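Local atomic coordinates of uncharacterized protein YhfS (Escherichia coli, PDB entry 4J8L), a protein that is of unknown function, carries pyridoxal phosphate covalently attached to a lysine, and may have cysteine synthase activity. Residues L94-P99 with D119-S124. Sequence-based numbering, arbitrary orientation.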
loop_
_atom_site.group_PDB
_atom_site.type_symbol
_atom_site.label_atom_id
_atom_site.label_comp_id
_atom_site.label_asym_id
_atom_site.label_seq_id
_atom_site.Cartn_x
_atom_site.Cartn_y
_atom_site.Cartn_z
ATOM N N LEU A 94 0.230 0.304 -20.085
ATOM C CA LEU A 94 -1.204 0.403 -19.861
ATOM C C LEU A 94 -1.502 0.798 -18.408
ATOM O O LEU A 94 -0.965 0.206 -17.467
ATOM C CB LEU A 94 -1.890 -0.919 -20.192
ATOM C CG LEU A 94 -3.409 -0.925 -20.013
ATOM C CD1 LEU A 94 -4.096 -0.332 -21.235
ATOM C CD2 LEU A 94 -3.927 -2.325 -19.736
ATOM N N VAL A 95 -2.353 1.806 -18.238
ATOM C CA VAL A 95 -2.815 2.214 -16.918
ATOM C C VAL A 95 -4.330 2.417 -16.897
ATOM O O VAL A 95 -4.975 2.585 -17.943
ATOM C CB VAL A 95 -2.131 3.522 -16.422
ATOM C CG1 VAL A 95 -0.636 3.320 -16.243
ATOM C CG2 VAL A 95 -2.405 4.660 -17.386
ATOM N N HIS A 96 -4.883 2.401 -15.689
ATOM C CA HIS A 96 -6.309 2.603 -15.467
ATOM C C HIS A 96 -6.704 4.059 -15.728
ATOM O O HIS A 96 -5.882 4.966 -15.586
ATOM C CB HIS A 96 -6.629 2.196 -14.025
ATOM C CG HIS A 96 -8.040 2.463 -13.596
ATOM N ND1 HIS A 96 -9.134 2.174 -14.383
ATOM C CD2 HIS A 96 -8.532 2.967 -12.439
ATOM C CE1 HIS A 96 -10.239 2.499 -13.734
ATOM N NE2 HIS A 96 -9.900 2.983 -12.552
ATOM N N ASP A 97 -7.961 4.272 -16.116
ATOM C CA ASP A 97 -8.497 5.612 -16.363
ATOM C C ASP A 97 -8.846 6.311 -15.056
ATOM O O ASP A 97 -10.015 6.424 -14.687
ATOM C CB ASP A 97 -9.722 5.532 -17.283
ATOM C CG ASP A 97 -10.203 6.899 -17.754
ATOM O OD1 ASP A 97 -9.512 7.914 -17.514
ATOM O OD2 ASP A 97 -11.279 6.954 -18.386
ATOM N N ALA A 98 -7.808 6.775 -14.369
ATOM C CA ALA A 98 -7.926 7.422 -13.067
ATOM C C ALA A 98 -6.564 8.040 -12.767
ATOM O O ALA A 98 -5.574 7.674 -13.398
ATOM C CB ALA A 98 -8.294 6.395 -12.000
ATOM N N PRO A 99 -6.497 8.973 -11.802
ATOM C CA PRO A 99 -5.203 9.604 -11.511
ATOM C C PRO A 99 -4.085 8.607 -11.188
ATOM O O PRO A 99 -4.220 7.753 -10.307
ATOM C CB PRO A 99 -5.512 10.463 -10.281
ATOM C CG PRO A 99 -6.962 10.799 -10.430
ATOM C CD PRO A 99 -7.588 9.561 -10.999
ATOM N N ASP A 119 -10.533 1.995 -18.827
ATOM C CA ASP A 119 -11.252 1.823 -17.566
ATOM C C ASP A 119 -11.163 0.366 -17.098
ATOM O O ASP A 119 -11.822 -0.501 -17.664
ATOM C CB ASP A 119 -12.720 2.218 -17.772
ATOM C CG ASP A 119 -13.474 2.410 -16.467
ATOM O OD1 ASP A 119 -12.928 2.081 -15.400
ATOM O OD2 ASP A 119 -14.631 2.887 -16.518
ATOM N N PHE A 120 -10.361 0.092 -16.069
ATOM C CA PHE A 120 -10.225 -1.276 -15.556
ATOM C C PHE A 120 -11.546 -1.806 -14.995
ATOM O O PHE A 120 -11.685 -3.002 -14.740
ATOM C CB PHE A 120 -9.156 -1.365 -14.457
ATOM C CG PHE A 120 -7.738 -1.237 -14.947
ATOM C CD1 PHE A 120 -7.449 -1.024 -16.288
ATOM C CD2 PHE A 120 -6.683 -1.350 -14.044
ATOM C CE1 PHE A 120 -6.134 -0.907 -16.722
ATOM C CE2 PHE A 120 -5.370 -1.237 -14.468
ATOM C CZ PHE A 120 -5.092 -1.016 -15.806
ATOM N N ASN A 121 -12.508 -0.912 -14.785
ATOM C CA ASN A 121 -13.809 -1.304 -14.257
ATOM C C ASN A 121 -14.666 -1.949 -15.339
ATOM O O ASN A 121 -15.731 -2.498 -15.057
ATOM C CB ASN A 121 -14.539 -0.100 -13.656
ATOM C CG ASN A 121 -13.845 0.450 -12.426
ATOM O OD1 ASN A 121 -13.533 -0.289 -11.488
ATOM N ND2 ASN A 121 -13.593 1.755 -12.426
ATOM N N ASP A 122 -14.190 -1.865 -16.579
ATOM C CA ASP A 122 -14.867 -2.462 -17.725
ATOM C C ASP A 122 -13.918 -3.477 -18.342
ATOM O O ASP A 122 -13.066 -3.118 -19.153
ATOM C CB ASP A 122 -15.208 -1.371 -18.747
ATOM C CG ASP A 122 -16.013 -1.890 -19.934
ATOM O OD1 ASP A 122 -16.131 -3.120 -20.113
ATOM O OD2 ASP A 122 -16.521 -1.047 -20.704
ATOM N N LEU A 123 -14.062 -4.741 -17.954
ATOM C CA LEU A 123 -13.148 -5.782 -18.410
ATOM C C LEU A 123 -13.206 -5.980 -19.924
ATOM O O LEU A 123 -12.204 -6.323 -20.548
ATOM C CB LEU A 123 -13.419 -7.103 -17.685
ATOM C CG LEU A 123 -13.027 -7.137 -16.210
ATOM C CD1 LEU A 123 -13.237 -8.526 -15.630
ATOM C CD2 LEU A 123 -11.584 -6.702 -16.052
ATOM N N SER A 124 -14.379 -5.762 -20.509
ATOM C CA SER A 124 -14.539 -5.893 -21.953
ATOM C C SER A 124 -13.703 -4.849 -22.686
ATOM O O SER A 124 -13.025 -5.160 -23.669
ATOM C CB SER A 124 -16.011 -5.760 -22.346
ATOM O OG SER A 124 -16.796 -6.748 -21.701
#
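His96, last residue of strand 92-96, meets Phe120 in the turn between edge strand 114-118 and helix 123-133. The backbone N of Phe120 donates to His96 ND1 at 2.9 Å and 164°, from a point tilted out of the imidazole plane. CG of His96 stands anti to its backbone N (chi1 175°), beside its carbonyl carbon. His96 CB lies over the centre of the Phe120 ring, 3.6 Å from its centroid, a CH-pi contact. Strands 92-96 and 114-118 run parallel in the mixed sheet of the pyridoxal phosphate-binding fold of class I and II aminotransferases, joined by helix 102-111, and the contact lies at their C-terminal ends. Asp119 to Asp122 form a type I turn, and Asp119 OD1 accepts from Asn121 N at 3.1 Å in an Asx turn; that oxygen also lies 3.2 Å from His96 CE1. Asp149 OD1 is hydrogen-bonded to both His96 NE2 and Asn121 ND2, so the imidazole is held at both nitrogens. Leu94 CD2 and Phe120 CE1 meet tip to tip at 4.0 Å, beside Leu126 of helix 123-133. An alanine in place of Phe120 would probably leave a gap beside His96 CB and deprive Leu94 CD2 of its aromatic neighbour.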